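Local coordinates for Rod shape-determining protein (MreC) (Helicobacter pylori, PDB 5LP5) that binds penicillin-binding protein 2 in a core cell wall synthesis complex and probably helps maintain the rod shape of the cell, at the interface of chains A and B and the interface of chains C and A. Numbering follows the deposited sequence. Chains: chain A/B, Rod shape-determining protein (MreC); chain C, Penicillin-binding protein 2 (Pbp2).

Contact 1: the interface of chains A and B. Residues chain A 233-235; chain B 164-167.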
loop_
_atom_site.group_PDB
_atom_site.type_symbol
_atom_site.label_atom_id
_atom_site.label_comp_id
_atom_site.label_asym_id
_atom_site.label_seq_id
_atom_site.Cartn_x
_atom_site.Cartn_y
_atom_site.Cartn_z
ATOM N N SER A 233 -7.024 -20.620 28.329
ATOM C CA SER A 233 -6.803 -21.863 29.031
ATOM C C SER A 233 -7.794 -21.918 30.179
ATOM O O SER A 233 -7.586 -22.712 31.065
ATOM C CB SER A 233 -5.337 -21.826 29.611
ATOM O OG SER A 233 -4.536 -23.028 29.553
ATOM N N GLY A 234 -8.859 -21.102 30.187
ATOM C CA GLY A 234 -9.644 -20.893 31.412
ATOM C C GLY A 234 -10.901 -21.741 31.523
ATOM O O GLY A 234 -11.832 -21.571 30.739
ATOM N N ALA A 235 -10.951 -22.610 32.529
ATOM C CA ALA A 235 -11.966 -23.649 32.596
ATOM C C ALA A 235 -13.382 -23.162 32.871
ATOM O O ALA A 235 -14.343 -23.889 32.593
ATOM C CB ALA A 235 -11.585 -24.686 33.633
ATOM N N ASN B 164 -8.078 -19.007 38.821
ATOM C CA ASN B 164 -8.467 -18.785 37.432
ATOM C C ASN B 164 -8.722 -20.080 36.651
ATOM O O ASN B 164 -8.935 -20.038 35.436
ATOM C CB ASN B 164 -7.359 -18.009 36.717
ATOM C CG ASN B 164 -7.188 -16.640 37.263
ATOM O OD1 ASN B 164 -8.153 -16.016 37.695
ATOM N ND2 ASN B 164 -5.959 -16.153 37.242
ATOM N N GLN B 165 -8.638 -21.218 37.346
ATOM C CA GLN B 165 -8.918 -22.520 36.780
ATOM C C GLN B 165 -8.190 -22.746 35.449
ATOM O O GLN B 165 -8.805 -23.107 34.432
ATOM C CB GLN B 165 -10.432 -22.696 36.640
ATOM C CG GLN B 165 -11.208 -22.350 37.905
ATOM C CD GLN B 165 -12.604 -22.991 37.993
ATOM O OE1 GLN B 165 -13.293 -23.208 36.997
ATOM N NE2 GLN B 165 -13.016 -23.299 39.206
ATOM N N VAL B 166 -6.879 -22.532 35.478
ATOM C CA VAL B 166 -6.034 -22.721 34.319
ATOM C C VAL B 166 -5.966 -24.210 33.982
ATOM O O VAL B 166 -5.719 -25.038 34.859
ATOM C CB VAL B 166 -4.601 -22.176 34.583
ATOM C CG1 VAL B 166 -3.656 -22.534 33.443
ATOM C CG2 VAL B 166 -4.589 -20.679 34.743
ATOM N N LEU B 167 -6.143 -24.535 32.704
ATOM C CA LEU B 167 -6.216 -25.922 32.255
ATOM C C LEU B 167 -4.879 -26.527 31.875
ATOM O O LEU B 167 -3.990 -25.854 31.326
ATOM C CB LEU B 167 -7.157 -26.023 31.049
ATOM C CG LEU B 167 -8.636 -25.827 31.374
ATOM C CD1 LEU B 167 -9.443 -25.719 30.091
ATOM C CD2 LEU B 167 -9.146 -26.972 32.240
#
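B:Leu167 points CG away from its own carbonyl carbon and keeps it beside its backbone N (chi1 -71°). This brings the isobutyl end across the main chain of A:Ser233 and up to A:Ala235. Branch CD2 of B:Leu167 meets the methyl CB of A:Ala235 at 3.6 Å. B:Gln165 has a left-handed backbone (phi 49°), which presents its carbonyl to chain A. The CB of B:Gln165 lies 3.8 Å from A:Ala235 CB. The alanine methyl therefore has carbon contacts with both residues.

The backbones do most of the holding. The amide N of B:Leu167 donates to the carbonyl O of A:Ser233 at 2.8 Å, in the carbonyl plane. In return, A:Ala235 N donates to B:Gln165 O at 2.9 Å, with the donor tilted 26° from the carbonyl plane. The two bonds flank a short antiparallel beta bridge between A:Gly234 and B:Val166. A weak bond may add to them, from the hydroxyl OG of A:Ser233 to B:Leu167 O. Recognition here rests largely on main-chain groups and small apolar surfaces.

Both sides are MreC, but they use different segments, and the whole interface is not an exact two-fold. The pairing may belong to the crystal rather than the cell. In chain A the loop residues A:Ser233 and A:Gly234 lead into 3-10 helix 235-238. In chain B the patch is the loop at B:Asn164 and B:Gln165 and the start of strand 166-172.

Contact 2: the interface of chains C and A. Residues chain C 135-136, 139; chain A 125, 137, 139, 154, 156, 203.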
loop_
_atom_site.group_PDB
_atom_site.type_symbol
_atom_site.label_atom_id
_atom_site.label_comp_id
_atom_site.label_asym_id
_atom_site.label_seq_id
_atom_site.Cartn_x
_atom_site.Cartn_y
_atom_site.Cartn_z
ATOM N N ALA C 135 -11.703 -17.649 6.930
ATOM C CA ALA C 135 -11.876 -18.820 7.808
ATOM C C ALA C 135 -12.048 -20.154 7.073
ATOM O O ALA C 135 -11.598 -21.204 7.536
ATOM C CB ALA C 135 -13.057 -18.596 8.746
ATOM N N LYS C 136 -12.721 -20.118 5.933
ATOM C CA LYS C 136 -12.956 -21.325 5.170
ATOM C C LYS C 136 -11.678 -21.806 4.505
ATOM O O LYS C 136 -11.429 -23.011 4.434
ATOM C CB LYS C 136 -14.077 -21.082 4.175
ATOM C CG LYS C 136 -15.384 -20.802 4.897
ATOM C CD LYS C 136 -16.631 -20.938 4.025
ATOM C CE LYS C 136 -16.926 -19.665 3.248
ATOM N NZ LYS C 136 -17.441 -19.953 1.869
ATOM N N GLN C 139 -9.438 -23.821 6.899
ATOM C CA GLN C 139 -9.869 -25.170 7.261
ATOM C C GLN C 139 -9.200 -26.225 6.405
ATOM O O GLN C 139 -9.152 -27.382 6.806
ATOM C CB GLN C 139 -11.380 -25.343 7.106
ATOM C CG GLN C 139 -12.206 -24.395 7.930
ATOM C CD GLN C 139 -11.766 -24.315 9.376
ATOM O OE1 GLN C 139 -11.810 -25.292 10.114
ATOM N NE2 GLN C 139 -11.367 -23.140 9.789
ATOM N N ILE A 125 -18.997 -23.061 9.327
ATOM C CA ILE A 125 -18.235 -22.668 10.497
ATOM C C ILE A 125 -19.074 -21.810 11.441
ATOM O O ILE A 125 -19.492 -20.709 11.083
ATOM C CB ILE A 125 -16.995 -21.858 10.101
ATOM C CG1 ILE A 125 -16.091 -22.666 9.184
ATOM C CG2 ILE A 125 -16.234 -21.421 11.334
ATOM C CD1 ILE A 125 -15.189 -21.799 8.334
ATOM N N ILE A 137 -14.407 -21.551 17.483
ATOM C CA ILE A 137 -15.381 -21.898 16.463
ATOM C C ILE A 137 -15.708 -23.369 16.510
ATOM O O ILE A 137 -15.044 -24.136 17.191
ATOM C CB ILE A 137 -14.870 -21.577 15.038
ATOM C CG1 ILE A 137 -13.681 -22.480 14.678
ATOM C CG2 ILE A 137 -14.475 -20.106 14.933
ATOM C CD1 ILE A 137 -13.132 -22.257 13.292
ATOM N N VAL A 139 -17.208 -26.785 14.008
ATOM C CA VAL A 139 -17.594 -27.336 12.701
ATOM C C VAL A 139 -18.144 -28.747 12.820
ATOM O O VAL A 139 -17.601 -29.577 13.559
ATOM C CB VAL A 139 -16.406 -27.405 11.719
ATOM C CG1 VAL A 139 -16.930 -27.602 10.302
ATOM C CG2 VAL A 139 -15.546 -26.153 11.815
ATOM N N ARG A 154 -6.856 -24.192 13.545
ATOM C CA ARG A 154 -8.026 -24.064 12.666
ATOM C C ARG A 154 -8.984 -22.952 13.082
ATOM O O ARG A 154 -9.957 -22.668 12.377
ATOM C CB ARG A 154 -8.813 -25.372 12.689
ATOM C CG ARG A 154 -8.050 -26.556 12.108
ATOM C CD ARG A 154 -8.919 -27.775 11.948
ATOM N NE ARG A 154 -10.139 -27.485 11.188
ATOM C CZ ARG A 154 -11.113 -28.360 10.963
ATOM N NH1 ARG A 154 -11.004 -29.592 11.422
ATOM N NH2 ARG A 154 -12.194 -27.999 10.282
ATOM N N ALA A 156 -10.136 -19.415 13.400
ATOM C CA ALA A 156 -9.938 -18.108 12.777
ATOM C C ALA A 156 -11.275 -17.423 12.544
ATOM O O ALA A 156 -12.258 -18.062 12.210
ATOM C CB ALA A 156 -9.197 -18.250 11.454
ATOM N N ILE A 203 -19.894 -15.951 10.915
ATOM C CA ILE A 203 -19.620 -16.865 12.023
ATOM C C ILE A 203 -20.197 -16.332 13.340
ATOM O O ILE A 203 -20.922 -17.023 14.063
ATOM C CB ILE A 203 -18.094 -17.031 12.236
ATOM C CG1 ILE A 203 -17.429 -17.614 10.986
ATOM C CG2 ILE A 203 -17.820 -17.915 13.457
ATOM C CD1 ILE A 203 -15.922 -17.621 11.008
#
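C:Gln139 and A:Arg154 carry the polar part of this PBP2-MreC interface. The guanidinium of A:Arg154 grips the amide oxygen of C:Gln139 side-on with two nitrogens. A:Arg154 NH2 donates to C:Gln139 OE1 at 2.7 Å, in the amide carbonyl plane. A:Arg154 NE donates to C:Gln139 OE1 at 3.0 Å, but from above that plane. The two flat groups are turned 45° against each other, and the side chains cross at about a right angle. The other end of the amide is also used. C:Gln139 NE2 donates to the backbone O of A:Arg154 at 3.0 Å. One glutamine thus reads both the side chain and the main chain of this arginine.

An internal bond fixes the amide. C:Gln139 NE2 also donates to C:Ala135 O at 3.0 Å, nearly within the amide plane. The bend at chi2 (-48°) folds the glutamine back towards that carbonyl. With both ends of the amide engaged, its rotation is restrained.

The apolar contacts centre on the delta methyl of A:Ile125. A:Ile125 CD1 meets C:Lys136 CG at 3.6 Å and also touches C:Ala135 CB. C:Ala135 CB lies 3.8 Å from A:Ile203 CD1. The aliphatic root of the lysine, rather than its amine, makes its contact here.

On PBP2 the site is helix 134-138 and the residue just after it. On MreC, A:Ile125 begins strand 125-129, and strand 134-141 lies behind C:Gln139. A:Arg154, A:Ala156 and A:Ile203 are loop residues.

Contact 3: the interface of chains C and A. Residues chain C 49-51, 225; chain A 220.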
loop_
_atom_site.group_PDB
_atom_site.type_symbol
_atom_site.label_atom_id
_atom_site.label_comp_id
_atom_site.label_asym_id
_atom_site.label_seq_id
_atom_site.Cartn_x
_atom_site.Cartn_y
_atom_site.Cartn_z
ATOM N N LEU C 49 13.193 -9.104 4.750
ATOM C CA LEU C 49 12.246 -8.175 5.344
ATOM C C LEU C 49 12.103 -7.049 4.351
ATOM O O LEU C 49 12.998 -6.213 4.216
ATOM C CB LEU C 49 12.772 -7.630 6.678
ATOM C CG LEU C 49 13.212 -8.638 7.743
ATOM C CD1 LEU C 49 14.239 -7.980 8.668
ATOM C CD2 LEU C 49 12.031 -9.201 8.530
ATOM N N VAL C 50 10.980 -7.050 3.640
ATOM C CA VAL C 50 10.792 -6.213 2.453
ATOM C C VAL C 50 9.884 -5.035 2.759
ATOM O O VAL C 50 8.702 -5.230 2.963
ATOM C CB VAL C 50 10.130 -7.024 1.309
ATOM C CG1 VAL C 50 10.122 -6.201 0.030
ATOM C CG2 VAL C 50 10.811 -8.373 1.106
ATOM N N PRO C 51 10.413 -3.809 2.734
ATOM C CA PRO C 51 9.591 -2.681 3.174
ATOM C C PRO C 51 8.515 -2.305 2.194
ATOM O O PRO C 51 8.663 -2.550 1.022
ATOM C CB PRO C 51 10.601 -1.543 3.324
ATOM C CG PRO C 51 11.693 -1.880 2.357
ATOM C CD PRO C 51 11.746 -3.381 2.277
ATOM N N PRO C 225 15.247 -3.277 7.616
ATOM C CA PRO C 225 14.978 -2.591 6.359
ATOM C C PRO C 225 14.843 -1.111 6.588
ATOM O O PRO C 225 14.573 -0.694 7.707
ATOM C CB PRO C 225 13.639 -3.155 5.938
ATOM C CG PRO C 225 12.958 -3.431 7.241
ATOM C CD PRO C 225 14.020 -3.821 8.223
ATOM N N TYR A 220 5.438 -4.538 8.165
ATOM C CA TYR A 220 5.640 -3.670 6.989
ATOM C C TYR A 220 4.427 -3.495 6.059
ATOM O O TYR A 220 3.950 -2.355 5.866
ATOM C CB TYR A 220 6.851 -4.109 6.192
ATOM C CG TYR A 220 8.045 -4.416 7.071
ATOM C CD1 TYR A 220 8.744 -3.405 7.707
ATOM C CD2 TYR A 220 8.442 -5.725 7.292
ATOM C CE1 TYR A 220 9.838 -3.689 8.509
ATOM C CE2 TYR A 220 9.536 -6.024 8.085
ATOM C CZ TYR A 220 10.232 -5.004 8.688
ATOM O OH TYR A 220 11.331 -5.295 9.466
#
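A:Tyr220, in the barrel-core family region of MreC, fits the rim of its phenol end (CE1, CZ, CE2, OH) against C:Pro225 and C:Leu49 of PBP2. C:Pro225 sits off the rim at CE1 and CZ, displaced to one side of the ring plane. C:Pro225 CG is 3.4 Å from A:Tyr220 CE1. The phenol oxygen OH of A:Tyr220 lies 3.3 Å from C:Pro225 CD, a contact with carbon. The proline and tyrosine side chains cross at about a right angle.

C:Leu49 packs at the rim by CE2. Its CB is displaced to the same side of the plane as C:Pro225, while CD2 is close to the plane. C:Leu49 CB is 3.9 Å from A:Tyr220 CE2. Nearer the ring's root, the carbonyl O of C:Val50 is 3.9 Å from A:Tyr220 CB. C:Pro51 follows at the margin of the patch.

The backbone of A:Tyr220 has a positive phi (74°), and this turn probably presents the side chain to PBP2. CG then stands anti to the carbonyl carbon (chi1 -45°). Within PBP2, C:Leu49 CD1 and C:Pro225 CD are 4.2 Å apart, so the two residues form a joined apolar surface. C:Leu49 ends strand 43-49, and C:Pro225 follows strand 216-223. A:Tyr220 sits in the turn between strands 209-218 and 223-228 of MreC.

Chain A takes part in all three contacts and lies between the second MreC copy and PBP2. By the centres of their C-alpha atoms, contact 2 is about 23 Å from contact 1 and about 30 Å from contact 3; contacts 1 and 3 are about 39 Å apart. No residue is shared. Strand 223-228 of chain A links the turn of contact 3 to the loop of contact 1. Contacts 2 and 3 hold PBP2 at two separated points, which would fix its orientation on MreC. Contact 1 lies apart from both, so in this assembly a second MreC sits beside a PBP2-bound copy, though perhaps not in the cell.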